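Local coordinates for Pbp related beta-lactamase (Pyrococcus abyssi, PDB 2QMI) that acts as a peptidase of the serine penicillin-binding-protein and beta-lactamase family, self-compartmentalizing by assembly into an octamer, at the interface of chains A and B. Residues are numbered along the deposited sequence; one frame, centred on the assembly and turned at random. Chains: chain A/B, Pbp related beta-lactamase.

The interface of chains A and B. Residues chain A 371-373, 376, 443, 445; chain B 112-114, 149.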
ATOM      1  N   MET A 371     -10.802 -12.330 -27.838  1.00 24.43           N
ATOM      2  CA  MET A 371     -12.134 -11.725 -27.701  1.00 24.99           C
ATOM      3  C   MET A 371     -13.252 -12.573 -28.300  1.00 22.90           C
ATOM      4  O   MET A 371     -13.062 -13.271 -29.298  1.00 22.11           O
ATOM      5  CB  MET A 371     -12.186 -10.352 -28.383  1.00 26.95           C
ATOM      6  CG  MET A 371     -11.165  -9.370 -27.901  1.00 32.25           C
ATOM      7  SD  MET A 371     -11.235  -9.240 -26.124  1.00 37.10           S
ATOM      8  CE  MET A 371     -12.586  -8.039 -25.929  1.00 38.31           C
ATOM      9  N   GLY A 372     -14.429 -12.483 -27.691  1.00 21.88           N
ATOM     10  CA  GLY A 372     -15.569 -13.218 -28.196  1.00 20.72           C
ATOM     11  C   GLY A 372     -16.241 -12.390 -29.277  1.00 19.42           C
ATOM     12  O   GLY A 372     -15.678 -11.393 -29.744  1.00 18.10           O
ATOM     13  N   TYR A 373     -17.442 -12.804 -29.674  1.00 18.20           N
ATOM     14  CA  TYR A 373     -18.212 -12.100 -30.699  1.00 17.69           C
ATOM     15  C   TYR A 373     -18.324 -10.618 -30.336  1.00 17.95           C
ATOM     16  O   TYR A 373     -18.870 -10.259 -29.288  1.00 16.31           O
ATOM     17  CB  TYR A 373     -19.606 -12.724 -30.809  1.00 16.33           C
ATOM     18  CG  TYR A 373     -20.573 -11.991 -31.714  1.00 16.86           C
ATOM     19  CD1 TYR A 373     -20.583 -12.215 -33.089  1.00 17.81           C
ATOM     20  CD2 TYR A 373     -21.516 -11.106 -31.184  1.00 17.11           C
ATOM     21  CE1 TYR A 373     -21.514 -11.584 -33.917  1.00 17.47           C
ATOM     22  CE2 TYR A 373     -22.449 -10.466 -32.002  1.00 17.95           C
ATOM     23  CZ  TYR A 373     -22.446 -10.711 -33.363  1.00 17.36           C
ATOM     24  OH  TYR A 373     -23.383 -10.103 -34.164  1.00 18.52           O
ATOM     25  N   THR A 376     -17.594  -9.486 -26.508  1.00 19.88           N
ATOM     26  CA  THR A 376     -18.421  -9.770 -25.337  1.00 19.61           C
ATOM     27  C   THR A 376     -17.605 -10.286 -24.152  1.00 20.87           C
ATOM     28  O   THR A 376     -17.708  -9.761 -23.039  1.00 19.96           O
ATOM     29  CB  THR A 376     -19.512 -10.808 -25.647  1.00 18.01           C
ATOM     30  OG1 THR A 376     -18.918 -11.945 -26.283  1.00 17.28           O
ATOM     31  CG2 THR A 376     -20.586 -10.204 -26.541  1.00 17.04           C
ATOM     32  N   ARG A 443     -16.012 -19.370 -29.094  1.00 19.93           N
ATOM     33  CA  ARG A 443     -15.087 -19.104 -30.187  1.00 20.47           C
ATOM     34  C   ARG A 443     -14.443 -17.792 -29.740  1.00 20.11           C
ATOM     35  O   ARG A 443     -15.148 -16.856 -29.363  1.00 19.71           O
ATOM     36  CB  ARG A 443     -15.790 -18.882 -31.531  1.00 18.54           C
ATOM     37  CG  ARG A 443     -14.798 -18.396 -32.600  1.00 19.41           C
ATOM     38  CD  ARG A 443     -15.418 -18.141 -33.971  1.00 19.16           C
ATOM     39  NE  ARG A 443     -14.398 -17.745 -34.943  1.00 18.76           N
ATOM     40  CZ  ARG A 443     -14.631 -17.489 -36.229  1.00 19.08           C
ATOM     41  NH1 ARG A 443     -15.855 -17.582 -36.723  1.00 18.45           N
ATOM     42  NH2 ARG A 443     -13.632 -17.145 -37.027  1.00 18.72           N
ATOM     43  N   ILE A 445     -11.089 -14.926 -30.641  1.00 22.91           N
ATOM     44  CA  ILE A 445     -10.089 -14.525 -31.622  1.00 25.30           C
ATOM     45  C   ILE A 445      -9.051 -13.578 -31.033  1.00 26.31           C
ATOM     46  O   ILE A 445      -9.384 -12.486 -30.560  1.00 27.25           O
ATOM     47  CB  ILE A 445     -10.756 -13.854 -32.837  1.00 26.07           C
ATOM     48  CG1 ILE A 445     -11.817 -14.792 -33.424  1.00 25.76           C
ATOM     49  CG2 ILE A 445      -9.693 -13.495 -33.889  1.00 25.83           C
ATOM     50  CD1 ILE A 445     -12.656 -14.155 -34.523  1.00 27.36           C
TER
ATOM     51  N   PRO B 112     -20.830 -20.893 -32.851  1.00 15.88           N
ATOM     52  CA  PRO B 112     -20.412 -20.965 -31.442  1.00 16.11           C
ATOM     53  C   PRO B 112     -21.046 -19.833 -30.626  1.00 16.21           C
ATOM     54  O   PRO B 112     -21.529 -18.852 -31.192  1.00 17.65           O
ATOM     55  CB  PRO B 112     -18.891 -20.838 -31.525  1.00 15.21           C
ATOM     56  CG  PRO B 112     -18.566 -21.396 -32.882  1.00 15.18           C
ATOM     57  CD  PRO B 112     -19.658 -20.808 -33.739  1.00 15.51           C
ATOM     58  N   SER B 113     -21.031 -19.975 -29.303  1.00 15.69           N
ATOM     59  CA  SER B 113     -21.604 -18.982 -28.399  1.00 15.55           C
ATOM     60  C   SER B 113     -21.125 -17.557 -28.646  1.00 16.06           C
ATOM     61  O   SER B 113     -19.941 -17.314 -28.860  1.00 15.84           O
ATOM     62  CB  SER B 113     -21.307 -19.350 -26.941  1.00 14.69           C
ATOM     63  OG  SER B 113     -21.719 -18.308 -26.060  1.00 16.22           O
ATOM     64  N   LEU B 114     -22.063 -16.617 -28.595  1.00 15.99           N
ATOM     65  CA  LEU B 114     -21.749 -15.208 -28.794  1.00 15.14           C
ATOM     66  C   LEU B 114     -21.333 -14.564 -27.473  1.00 14.37           C
ATOM     67  O   LEU B 114     -20.897 -13.412 -27.442  1.00 16.85           O
ATOM     68  CB  LEU B 114     -22.967 -14.471 -29.360  1.00 13.45           C
ATOM     69  CG  LEU B 114     -23.521 -14.907 -30.716  1.00 14.46           C
ATOM     70  CD1 LEU B 114     -24.672 -13.984 -31.107  1.00 15.20           C
ATOM     71  CD2 LEU B 114     -22.420 -14.859 -31.767  1.00 14.09           C
ATOM     72  N   TRP B 149     -20.092 -15.547 -37.806  1.00 18.49           N
ATOM     73  CA  TRP B 149     -19.412 -16.156 -36.662  1.00 18.34           C
ATOM     74  C   TRP B 149     -19.299 -17.690 -36.760  1.00 18.35           C
ATOM     75  O   TRP B 149     -18.538 -18.310 -36.017  1.00 17.72           O
ATOM     76  CB  TRP B 149     -20.162 -15.765 -35.382  1.00 18.79           C
ATOM     77  CG  TRP B 149     -19.416 -15.982 -34.094  1.00 17.17           C
ATOM     78  CD1 TRP B 149     -19.813 -16.752 -33.037  1.00 18.17           C
ATOM     79  CD2 TRP B 149     -18.193 -15.355 -33.694  1.00 17.73           C
ATOM     80  NE1 TRP B 149     -18.916 -16.636 -31.999  1.00 16.99           N
ATOM     81  CE2 TRP B 149     -17.912 -15.784 -32.377  1.00 18.10           C
ATOM     82  CE3 TRP B 149     -17.306 -14.467 -34.320  1.00 18.20           C
ATOM     83  CZ2 TRP B 149     -16.782 -15.357 -31.676  1.00 17.23           C
ATOM     84  CZ3 TRP B 149     -16.181 -14.042 -33.617  1.00 18.35           C
ATOM     85  CH2 TRP B 149     -15.933 -14.488 -32.310  1.00 17.28           C
TER
HETATM   86  O   HOH W   1     -18.036 -15.270 -28.480  1.00 18.60           O
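The side-chain hydroxyl of A:Thr376 gives a hydrogen bond to the backbone carbonyl of B:Leu114, with OG1 2.7 Å from O. The hydroxyl meets the carbonyl oxygen at a C=O...O angle of 141°, tilted from the carbonyl plane. A water bridges the chains nearby, 2.8 Å from A:Tyr373 N and at a like distance from B:Ser113 O. The water ties the backbone at the start of the 3-10 helix 373-375 to the loop of B:Pro112, B:Ser113 and B:Leu114.

B:Trp149, at the end of the 3-10 helix 143-149, inserts its indole between two chain A residues. A:Tyr373 CB lies over one face and A:Arg443 CD over the opposite face, the latter 3.7 Å from the centroid of the six-membered ring. A:Tyr373 turns its ring edge-to-face against the five-membered ring, the planes 78° apart. Its CG is anti to the backbone N, chi1 173°, which carries the phenol ring alongside B:Leu114. There B:Leu114 CD2 rests on one face of the phenol, 3.4 Å from A:Tyr373 CG. A:Ile445 meets the outer rim of the indole tip to tip, CD1 3.6 Å from B:Trp149 CZ3.

The contact joins the C-terminal octamerisation region of chain A to the beta-lactamase-like region of chain B, and the two-fold repeats it with the chains exchanged. It is one patch of an interface within the octamer. A:Arg443 runs extended across the indole, with its CB also against B:Pro112 CB. Its guanidinium NH1 then donates to B:Trp149 O at 2.9 Å. That oxygen lies in the guanidinium plane, but NH1 stands above the carbonyl plane.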